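Local coordinates for protein glycosyltransferase (Streptomyces halstedii, PDB 3WAD) that belongs to the glycosyltransferases of the GT-B fold, two-domain enzymes related to the erythromycin biosynthesis protein CIII family, at residues 100-103 / 104-108; 193-196 / 197-201. All coordinates share one frame; numbering follows the deposited sequence.

Both contacts are local and belong to the N-terminal half of a GT-B chain, the half built round the parallel sheet that includes strands 126-130 and 147-150. Contact 1 lies at the end of helix 89-106; contact 2 comes later in the chain, where the loop after helix 179-188 turns into the short helix 198-201. Their centres are about 16 Å apart, with nearest atoms about 8 Å apart, so they do not touch. Two helices bridge the gap: helix 179-188 meets Ser-100, Tyr-103 and Glu-104 of contact 1 as well as Phe-195 and Val-200 of contact 2, and Trp-157 of helix 156-168 packs on both Tyr-103 and Val-200.

Contact 1: residues 100-103 / 104-108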
# COMPACT_ATOMS: atom_id res chain seq x y z
N SER B 100 25.19 -10.75 -17.83
CA SER B 100 25.09 -9.46 -18.46
C SER B 100 24.09 -9.56 -19.64
O SER B 100 23.31 -8.65 -19.87
CB SER B 100 26.47 -8.91 -18.87
OG SER B 100 26.80 -9.50 -20.12
N GLN B 101 24.05 -10.68 -20.36
CA GLN B 101 23.08 -10.83 -21.46
C GLN B 101 21.69 -11.05 -20.98
O GLN B 101 20.76 -10.43 -21.48
CB GLN B 101 23.50 -11.93 -22.42
CG GLN B 101 24.70 -11.41 -23.12
CD GLN B 101 25.31 -12.38 -24.05
OE1 GLN B 101 25.13 -13.59 -23.95
NE2 GLN B 101 26.10 -11.84 -24.99
N ILE B 102 21.54 -11.95 -20.03
CA ILE B 102 20.24 -12.18 -19.43
C ILE B 102 19.63 -10.89 -18.80
O ILE B 102 18.41 -10.62 -18.90
CB ILE B 102 20.39 -13.25 -18.36
CG1 ILE B 102 20.75 -14.57 -19.05
CG2 ILE B 102 19.11 -13.33 -17.50
CD1 ILE B 102 21.34 -15.67 -18.11
N TYR B 103 20.47 -10.11 -18.13
CA TYR B 103 19.92 -8.99 -17.38
C TYR B 103 19.59 -7.88 -18.36
O TYR B 103 18.64 -7.15 -18.15
CB TYR B 103 20.88 -8.50 -16.29
CG TYR B 103 21.02 -9.48 -15.09
CD1 TYR B 103 20.04 -10.46 -14.83
CD2 TYR B 103 22.17 -9.42 -14.23
CE1 TYR B 103 20.16 -11.34 -13.76
CE2 TYR B 103 22.31 -10.34 -13.14
CZ TYR B 103 21.29 -11.27 -12.89
OH TYR B 103 21.40 -12.17 -11.82
N GLU B 104 20.33 -7.82 -19.46
CA GLU B 104 19.99 -6.91 -20.51
C GLU B 104 18.61 -7.19 -21.07
O GLU B 104 17.81 -6.25 -21.27
CB GLU B 104 21.02 -6.92 -21.64
CG GLU B 104 20.55 -6.01 -22.82
CD GLU B 104 20.64 -4.53 -22.50
OE1 GLU B 104 21.18 -4.09 -21.42
OE2 GLU B 104 20.10 -3.77 -23.36
N TYR B 105 18.36 -8.47 -21.37
CA TYR B 105 17.05 -8.95 -21.80
C TYR B 105 15.91 -8.51 -20.84
O TYR B 105 14.83 -8.16 -21.28
CB TYR B 105 17.09 -10.49 -21.84
CG TYR B 105 15.83 -11.10 -22.37
CD1 TYR B 105 15.73 -11.46 -23.72
CD2 TYR B 105 14.77 -11.35 -21.52
CE1 TYR B 105 14.56 -12.06 -24.22
CE2 TYR B 105 13.58 -11.92 -22.00
CZ TYR B 105 13.50 -12.26 -23.34
OH TYR B 105 12.37 -12.85 -23.78
N MET B 106 16.18 -8.58 -19.55
CA MET B 106 15.23 -8.26 -18.48
C MET B 106 15.00 -6.75 -18.27
O MET B 106 14.01 -6.40 -17.59
CB MET B 106 15.68 -8.88 -17.14
CG MET B 106 15.39 -10.35 -17.11
SD MET B 106 16.47 -11.19 -15.92
CE MET B 106 16.06 -10.34 -14.40
N ALA B 107 15.91 -5.89 -18.76
CA ALA B 107 15.76 -4.42 -18.72
C ALA B 107 16.43 -3.82 -19.96
O ALA B 107 17.57 -3.33 -19.93
CB ALA B 107 16.31 -3.80 -17.39
N ASP B 108 15.66 -3.94 -21.04
CA ASP B 108 15.84 -3.49 -22.38
C ASP B 108 16.42 -2.15 -22.69
O ASP B 108 16.25 -1.26 -21.94
CB ASP B 108 14.38 -3.36 -23.03
CG ASP B 108 14.25 -4.40 -23.93
OD1 ASP B 108 15.40 -4.98 -23.86
OD2 ASP B 108 13.21 -4.75 -24.51
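Met-106 lies beside Ile-102 and Tyr-103, one turn back along helix 89-106, and the sulfur carries the apolar part of the contact. SD sits 3.7 Å from CG2 of Ile-102 and 3.8 Å from CD1 of Tyr-103. It reaches the tyrosine at the ring edge, close to the ring plane and 5.1 Å from the centroid, a Met-aromatic contact. A bend at the last torsion of Met-106 (chi3 59°) brings CE within 4.0 Å of Tyr-103 CD1. The flexible thioether lets one sulfur touch both a branched aliphatic residue and the edge of an aromatic ring; beyond them, Phe-8 and Leu-132 also touch Met-106, while Trp-157 meets Tyr-103 edge-to-face.

The backbone supplies the second kind of interaction. Glu-104, Tyr-105 and Met-106 give their N-H groups to the carbonyls of Ser-100, Gln-101 and Ile-102, the straightest being Tyr-105 N to Gln-101 O (3.1 Å, 169°). The following bond, Ala-107 N to Tyr-103 O, is weak at 129°, as the regular helical pattern frays.

Charge enters through Glu-104, whose OE1 forms a salt bridge with Lys-187 and accepts a hydrogen bond from Trp-183. Both partners would be expected to stabilise a carboxylate here. The turn thus pairs an apolar sulfur-to-ring-edge contact with a polar tie from Glu-104 to helix 179-188.

Contact 2: residues 193-196 / 197-201; sequences VAFT and ESLVT
Phe-195 and Thr-196 meet Leu-199 and Val-200 in a local contact at the start of a helix, where the loop that follows helix 179-188 turns into the short helix 198-201 of the N-terminal half. The turn is closed by the backbone: Leu-199 N donates to Thr-196 O at 3.0 Å. Beside it the hydroxyls of Thr-196 and Ser-198 are hydrogen-bonded, OG1 to OG at 2.8 Å, and either may be the donor. With chi1 at 44°, Thr-196 OG1 is tucked against its own main chain on both sides, facing Ser-198 OG and also near Leu-199 CG. A short hydroxyl side chain at each position lets the two oxygens meet across the turn; Ser-198 OG has a further, weak hydrogen bond to Glu-141.

Leu-199 points back toward the loop. CD1 lies 3.4 Å from Ala-194 O and 3.7 Å from Phe-195 CA, and it also meets Val-193 CG1 at 4.0 Å. Branched aliphatic groups fill this buried side, which is backed by Pro-137 and Glu-141 of helix 135-141.

The Phe-195 ring, carried toward the helix with CG opposite the backbone N (chi1 -177°), presents its edge to Val-200: CG2 lies near the ring plane, 3.7 Å from CE1. The Glu-197 backbone N is over one face of the ring. Glu-197 OE1 comes within 3.8 Å of Phe-195 CZ, with the carboxylate plane 78° from that of the ring; its charge is met by Arg-161 of helix 156-168, while Asn-165 binds OE2. Broad and flat, the phenyl also rests on Ala-181, Leu-184 and Ala-185.

Here the turn forms part of an alpha/beta connection of the Rossmann-like N-terminal half of a GT-B fold, running from helix 179-188 through helix 198-201 to strand 204-206.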
# COMPACT_ATOMS: atom_id res chain seq x y z
N VAL B 193 26.13 8.14 -20.10
CA VAL B 193 26.45 7.63 -18.74
C VAL B 193 27.70 6.81 -18.93
O VAL B 193 27.82 5.89 -19.84
CB VAL B 193 25.31 6.75 -18.12
CG1 VAL B 193 25.73 6.01 -16.85
CG2 VAL B 193 24.11 7.56 -17.82
N ALA B 194 28.67 7.18 -18.10
CA ALA B 194 30.01 6.59 -18.18
C ALA B 194 30.03 5.38 -17.27
O ALA B 194 29.44 5.46 -16.18
CB ALA B 194 31.06 7.65 -17.70
N PHE B 195 30.72 4.29 -17.63
CA PHE B 195 30.95 3.25 -16.59
C PHE B 195 31.64 3.73 -15.32
O PHE B 195 32.75 4.27 -15.40
CB PHE B 195 31.68 2.03 -17.13
CG PHE B 195 31.83 0.96 -16.09
CD1 PHE B 195 30.71 0.16 -15.72
CD2 PHE B 195 33.06 0.80 -15.40
CE1 PHE B 195 30.82 -0.81 -14.72
CE2 PHE B 195 33.20 -0.20 -14.39
CZ PHE B 195 32.08 -1.00 -14.05
N THR B 196 31.00 3.58 -14.16
CA THR B 196 31.69 3.63 -12.88
C THR B 196 31.33 2.32 -12.20
O THR B 196 30.31 1.69 -12.57
CB THR B 196 31.10 4.71 -11.96
OG1 THR B 196 29.64 4.66 -12.01
CG2 THR B 196 31.59 6.11 -12.35
N GLU B 197 32.07 1.97 -11.15
CA GLU B 197 31.80 0.76 -10.40
C GLU B 197 30.44 0.88 -9.66
O GLU B 197 29.77 -0.09 -9.36
CB GLU B 197 32.95 0.44 -9.45
CG GLU B 197 32.79 -0.85 -8.61
CD GLU B 197 32.74 -2.19 -9.43
OE1 GLU B 197 33.10 -2.19 -10.62
OE2 GLU B 197 32.34 -3.25 -8.87
N SER B 198 30.03 2.10 -9.41
CA SER B 198 28.79 2.31 -8.72
C SER B 198 27.60 1.90 -9.62
O SER B 198 26.52 1.67 -9.12
CB SER B 198 28.72 3.77 -8.27
OG SER B 198 28.54 4.50 -9.46
N LEU B 199 27.81 1.73 -10.93
CA LEU B 199 26.74 1.21 -11.82
C LEU B 199 26.45 -0.28 -11.54
O LEU B 199 25.36 -0.80 -11.82
CB LEU B 199 27.10 1.34 -13.32
CG LEU B 199 27.17 2.81 -13.81
CD1 LEU B 199 27.51 2.79 -15.24
CD2 LEU B 199 25.82 3.56 -13.58
N VAL B 200 27.46 -0.95 -10.99
CA VAL B 200 27.35 -2.37 -10.73
C VAL B 200 26.64 -2.64 -9.45
O VAL B 200 25.77 -3.54 -9.39
CB VAL B 200 28.76 -3.07 -10.68
CG1 VAL B 200 28.55 -4.49 -10.18
CG2 VAL B 200 29.41 -3.06 -12.09
N THR B 201 27.01 -1.89 -8.40
CA THR B 201 26.47 -2.20 -7.10
C THR B 201 25.69 -1.13 -6.35
O THR B 201 25.20 -1.41 -5.22
CB THR B 201 27.57 -2.76 -6.22
OG1 THR B 201 28.67 -1.85 -6.27
CG2 THR B 201 28.01 -4.26 -6.70